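Local coordinates for putative NAD(P)H-flavin oxidoreductase (Streptococcus pyogenes serotype M1, PDB 2HAY), which binds FMN and, as a member of the nitroreductase family, probably catalyses NAD(P)H-dependent reduction of substrates such as flavins or quinones, at residues B[63-75]-B[171-184]. Residues are numbered along the deposited sequence; the frame is centred on the assembly and turned at random. Where two conformers were deposited one is given.
With FMN (flavin mononucleotide), chain I.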
# COMPACT_ATOMS: atom_id res chain seq x y z
N PRO B 63 24.76 -8.80 12.08
CA PRO B 63 24.27 -9.54 13.25
C PRO B 63 22.74 -9.53 13.44
O PRO B 63 22.15 -10.56 13.79
CB PRO B 63 24.97 -8.85 14.41
CG PRO B 63 26.30 -8.41 13.78
CD PRO B 63 25.88 -7.91 12.44
N ILE B 64 22.10 -8.38 13.19
CA ILE B 64 20.66 -8.24 13.41
C ILE B 64 19.91 -9.04 12.36
O ILE B 64 18.96 -9.76 12.68
CB ILE B 64 20.20 -6.77 13.52
CG1 ILE B 64 20.76 -6.16 14.81
CG2 ILE B 64 18.68 -6.68 13.55
CD1 ILE B 64 20.66 -4.67 14.92
N LYS B 65 20.38 -8.96 11.11
CA LYS B 65 19.87 -9.82 10.04
C LYS B 65 19.96 -11.32 10.41
O LYS B 65 18.98 -12.06 10.24
CB LYS B 65 20.60 -9.56 8.72
CG LYS B 65 20.39 -8.18 8.15
CD LYS B 65 20.52 -8.20 6.65
CE LYS B 65 21.03 -6.90 6.13
NZ LYS B 65 22.48 -6.85 6.35
N GLU B 66 21.12 -11.74 10.93
CA GLU B 66 21.37 -13.13 11.34
C GLU B 66 20.38 -13.58 12.44
O GLU B 66 19.86 -14.70 12.39
CB GLU B 66 22.84 -13.32 11.78
CG GLU B 66 23.90 -13.25 10.64
CD GLU B 66 25.38 -13.23 11.12
OE1 GLU B 66 25.68 -13.58 12.29
OE2 GLU B 66 26.27 -12.86 10.31
N GLU B 67 20.12 -12.71 13.40
CA GLU B 67 19.14 -12.95 14.46
C GLU B 67 17.68 -13.03 13.97
O GLU B 67 16.90 -13.81 14.51
CB GLU B 67 19.27 -11.89 15.54
CG GLU B 67 18.74 -12.33 16.86
CD GLU B 67 19.10 -11.38 17.99
OE1 GLU B 67 19.92 -10.45 17.78
OE2 GLU B 67 18.53 -11.58 19.10
N ILE B 68 17.33 -12.23 12.97
CA ILE B 68 15.97 -12.24 12.41
C ILE B 68 15.70 -13.55 11.65
O ILE B 68 14.62 -14.12 11.73
CB ILE B 68 15.72 -10.98 11.51
CG1 ILE B 68 15.47 -9.74 12.39
CG2 ILE B 68 14.56 -11.19 10.52
CD1 ILE B 68 15.53 -8.42 11.61
N LYS B 69 16.74 -14.04 10.97
CA LYS B 69 16.64 -15.13 10.00
C LYS B 69 15.87 -16.43 10.40
O LYS B 69 15.05 -16.90 9.60
CB LYS B 69 18.04 -15.45 9.46
CG LYS B 69 18.11 -15.83 7.99
CD LYS B 69 19.58 -16.08 7.58
CE LYS B 69 20.23 -14.82 6.98
NZ LYS B 69 21.70 -15.05 6.74
N PRO B 70 16.12 -17.02 11.60
CA PRO B 70 15.35 -18.21 11.99
C PRO B 70 13.84 -18.01 12.13
O PRO B 70 13.09 -18.99 12.17
CB PRO B 70 15.91 -18.57 13.38
CG PRO B 70 17.23 -17.92 13.45
CD PRO B 70 17.12 -16.66 12.63
N PHE B 71 13.39 -16.77 12.24
CA PHE B 71 11.96 -16.52 12.42
C PHE B 71 11.34 -15.89 11.20
O PHE B 71 10.21 -15.44 11.26
CB PHE B 71 11.73 -15.63 13.64
CG PHE B 71 12.50 -16.07 14.86
CD1 PHE B 71 13.58 -15.32 15.31
CD2 PHE B 71 12.16 -17.23 15.53
CE1 PHE B 71 14.29 -15.70 16.43
CE2 PHE B 71 12.86 -17.64 16.66
CZ PHE B 71 13.94 -16.88 17.12
N ALA B 72 12.10 -15.88 10.10
CA ALA B 72 11.69 -15.22 8.88
C ALA B 72 11.66 -16.23 7.72
O ALA B 72 12.47 -16.12 6.80
CB ALA B 72 12.62 -14.05 8.59
N TRP B 73 10.73 -17.18 7.77
CA TRP B 73 10.55 -18.18 6.71
C TRP B 73 10.46 -17.63 5.29
O TRP B 73 10.84 -18.33 4.36
CB TRP B 73 9.34 -19.09 6.98
CG TRP B 73 7.98 -18.42 6.98
CD1 TRP B 73 7.28 -17.99 8.07
CD2 TRP B 73 7.15 -18.13 5.84
NE1 TRP B 73 6.08 -17.43 7.69
CE2 TRP B 73 5.97 -17.51 6.32
CE3 TRP B 73 7.29 -18.32 4.45
CZ2 TRP B 73 4.93 -17.08 5.47
CZ3 TRP B 73 6.26 -17.89 3.59
CH2 TRP B 73 5.09 -17.28 4.11
N GLY B 74 9.98 -16.41 5.11
CA GLY B 74 9.89 -15.85 3.77
C GLY B 74 11.07 -15.00 3.31
O GLY B 74 11.02 -14.44 2.22
N ALA B 75 12.12 -14.90 4.12
CA ALA B 75 13.18 -13.92 3.84
C ALA B 75 14.59 -14.49 3.94
O ALA B 75 15.56 -13.73 3.98
CB ALA B 75 13.03 -12.73 4.77
N GLY B 171 6.59 -12.64 5.52
CA GLY B 171 6.77 -14.00 5.98
C GLY B 171 7.78 -14.09 7.11
O GLY B 171 8.89 -14.58 6.93
N PHE B 172 7.38 -13.59 8.28
CA PHE B 172 8.20 -13.65 9.48
C PHE B 172 7.31 -13.52 10.70
O PHE B 172 6.15 -13.08 10.57
CB PHE B 172 9.30 -12.58 9.48
CG PHE B 172 8.79 -11.17 9.40
CD1 PHE B 172 8.68 -10.53 8.18
CD2 PHE B 172 8.43 -10.48 10.54
CE1 PHE B 172 8.21 -9.21 8.09
CE2 PHE B 172 7.97 -9.16 10.46
CZ PHE B 172 7.85 -8.54 9.23
N HIS B 173 7.82 -13.94 11.87
CA HIS B 173 7.08 -13.84 13.12
C HIS B 173 7.19 -12.42 13.63
O HIS B 173 8.24 -12.01 14.14
CB HIS B 173 7.64 -14.83 14.16
CG HIS B 173 6.71 -15.11 15.30
ND1 HIS B 173 6.48 -14.21 16.31
CD2 HIS B 173 5.95 -16.19 15.57
CE1 HIS B 173 5.63 -14.72 17.18
NE2 HIS B 173 5.29 -15.93 16.75
N TYR B 174 6.10 -11.67 13.48
CA TYR B 174 6.09 -10.24 13.81
C TYR B 174 6.50 -9.98 15.26
O TYR B 174 7.40 -9.19 15.51
CB TYR B 174 4.73 -9.62 13.46
CG TYR B 174 4.63 -9.23 12.00
CD1 TYR B 174 4.71 -10.19 10.98
CD2 TYR B 174 4.50 -7.90 11.63
CE1 TYR B 174 4.64 -9.83 9.63
CE2 TYR B 174 4.42 -7.53 10.28
CZ TYR B 174 4.49 -8.50 9.30
OH TYR B 174 4.42 -8.12 7.97
N ASP B 175 5.89 -10.68 16.22
CA ASP B 175 6.22 -10.46 17.63
C ASP B 175 7.71 -10.69 17.92
O ASP B 175 8.37 -9.86 18.55
CB ASP B 175 5.34 -11.38 18.51
CG ASP B 175 5.71 -11.32 19.99
OD1 ASP B 175 5.18 -10.43 20.68
OD2 ASP B 175 6.48 -12.19 20.46
N LYS B 176 8.23 -11.83 17.45
CA LYS B 176 9.62 -12.16 17.62
C LYS B 176 10.58 -11.14 16.98
O LYS B 176 11.58 -10.78 17.58
CB LYS B 176 9.91 -13.57 17.09
CG LYS B 176 9.29 -14.65 17.98
CD LYS B 176 9.58 -16.05 17.45
CE LYS B 176 8.73 -17.15 18.17
NZ LYS B 176 8.58 -18.36 17.25
N VAL B 177 10.25 -10.68 15.77
CA VAL B 177 11.09 -9.71 15.05
C VAL B 177 11.03 -8.35 15.71
O VAL B 177 12.07 -7.68 15.87
CB VAL B 177 10.72 -9.66 13.54
CG1 VAL B 177 11.41 -8.50 12.86
CG2 VAL B 177 11.14 -10.97 12.88
N ASN B 178 9.82 -7.94 16.11
CA ASN B 178 9.63 -6.78 16.97
C ASN B 178 10.48 -6.85 18.23
O ASN B 178 11.08 -5.86 18.63
CB ASN B 178 8.16 -6.60 17.34
CG ASN B 178 7.37 -5.80 16.29
OD1 ASN B 178 7.93 -4.95 15.61
ND2 ASN B 178 6.07 -6.05 16.19
N HIS B 179 10.53 -8.01 18.86
CA HIS B 179 11.33 -8.10 20.06
C HIS B 179 12.83 -8.04 19.79
O HIS B 179 13.57 -7.51 20.62
CB HIS B 179 10.90 -9.26 20.95
CG HIS B 179 9.61 -8.96 21.66
ND1 HIS B 179 8.39 -9.07 21.04
CD2 HIS B 179 9.36 -8.51 22.92
CE1 HIS B 179 7.44 -8.71 21.88
NE2 HIS B 179 8.00 -8.38 23.03
N ILE B 180 13.26 -8.54 18.63
CA ILE B 180 14.67 -8.46 18.27
C ILE B 180 15.03 -7.01 18.00
O ILE B 180 16.07 -6.54 18.44
CB ILE B 180 15.02 -9.37 17.06
CG1 ILE B 180 14.98 -10.84 17.46
CG2 ILE B 180 16.40 -9.03 16.43
CD1 ILE B 180 14.73 -11.77 16.26
N LEU B 181 14.13 -6.30 17.32
CA LEU B 181 14.36 -4.90 16.95
C LEU B 181 14.35 -3.98 18.16
O LEU B 181 15.18 -3.09 18.26
CB LEU B 181 13.33 -4.41 15.93
CG LEU B 181 13.33 -5.04 14.54
CD1 LEU B 181 12.31 -4.32 13.63
CD2 LEU B 181 14.72 -5.02 13.94
N ALA B 182 13.40 -4.20 19.07
CA ALA B 182 13.40 -3.45 20.33
C ALA B 182 14.65 -3.74 21.17
O ALA B 182 15.25 -2.83 21.74
CB ALA B 182 12.14 -3.73 21.12
N LYS B 183 15.06 -5.01 21.21
CA LYS B 183 16.22 -5.42 21.99
C LYS B 183 17.46 -4.64 21.51
O LYS B 183 18.28 -4.21 22.31
CB LYS B 183 16.40 -6.94 21.87
CG LYS B 183 17.64 -7.50 22.55
CD LYS B 183 18.40 -8.45 21.62
CE LYS B 183 17.90 -9.87 21.68
NZ LYS B 183 19.08 -10.78 21.67
N HIS B 184 17.56 -4.41 20.20
CA HIS B 184 18.67 -3.63 19.66
C HIS B 184 18.44 -2.11 19.58
O HIS B 184 19.25 -1.41 18.99
CB HIS B 184 19.12 -4.20 18.31
CG HIS B 184 19.82 -5.52 18.42
ND1 HIS B 184 21.18 -5.63 18.61
CD2 HIS B 184 19.34 -6.78 18.39
CE1 HIS B 184 21.51 -6.91 18.67
NE2 HIS B 184 20.41 -7.63 18.55
N1 FMN I . 7.72 -13.63 -1.22
C2 FMN I . 8.49 -14.45 -0.39
O2 FMN I . 9.24 -15.34 -0.86
N3 FMN I . 8.44 -14.26 1.00
C4 FMN I . 7.62 -13.30 1.58
O4 FMN I . 7.45 -13.23 2.81
C4A FMN I . 6.84 -12.48 0.76
N5 FMN I . 6.02 -11.52 1.36
C5A FMN I . 5.23 -10.68 0.58
C6 FMN I . 4.44 -9.71 1.21
C7 FMN I . 3.65 -8.87 0.44
C7M FMN I . 3.01 -7.69 1.12
C8 FMN I . 3.64 -8.99 -0.96
C8M FMN I . 3.14 -7.85 -1.80
C9 FMN I . 4.44 -9.96 -1.59
C9A FMN I . 5.25 -10.82 -0.82
N10 FMN I . 6.08 -11.80 -1.41
C10 FMN I . 6.88 -12.64 -0.64
C1' FMN I . 6.15 -11.95 -2.88
C2' FMN I . 4.89 -12.66 -3.41
O2' FMN I . 5.02 -14.07 -3.32
C3' FMN I . 4.67 -12.25 -4.87
O3' FMN I . 4.55 -10.85 -4.97
C4' FMN I . 3.46 -12.90 -5.55
O4' FMN I . 3.61 -14.30 -5.45
C5' FMN I . 3.35 -12.43 -7.01
O5' FMN I . 4.50 -12.74 -7.81
P FMN I . 5.46 -11.63 -8.48
O1P FMN I . 6.77 -12.26 -8.83
O2P FMN I . 5.63 -10.46 -7.54
O3P FMN I . 4.90 -11.03 -9.72
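In this nitroreductase-family FMN site, G74 and G171 meet at the pyrimidine end of the flavin, where two loops come together, one following helix 63-68 and the other leading into the nearly antiparallel helix 174-183. G74 N donates to G171 O (2.8 Å), tying the loops together. G171 N in turn donates to FMN O4 (2.9 Å), while FMN N3 makes a weak bond to G74 O, so backbone groups from both segments read the flavin edge. Glycine suits both positions because, with no side chain, the two backbones can approach each other and leave room for FMN O4. The bare CA of G171 also lies over one face of the W73 six-membered ring, a CH-pi contact at 3.9 Å from the centroid; the indole NE1 bonds D130 of the second subunit, linking this packing to the dimer interface. Two residues beyond G171, H173 N donates to F71 O, and H173 ND1 accepts from K176 N to N-cap helix 174-183. Between the helices, whose segment axes approach to 10.3 Å at 156°, branched aliphatic side chains pack: I68 meets V177, I180 and L181, and I68 and V177 also touch M197 of strand 192-201. The extended, solvent-exposed K176 side chain runs about perpendicular to that of F71, bringing CD to 3.4 Å from F71 CD2. At the far end E67 has CG anti to its backbone N (chi1 -157°), which carries the carboxylate past I180 to two basic residues. OE2 forms a salt bridge with K183 NZ (2.7 Å), using its syn lone pair; OE1 accepts from H184 NE2 (3.0 Å), with the imidazole and carboxylate planes 81° apart. I64 CG1 covers the centre of one face of that imidazole, 3.8 Å from its centroid.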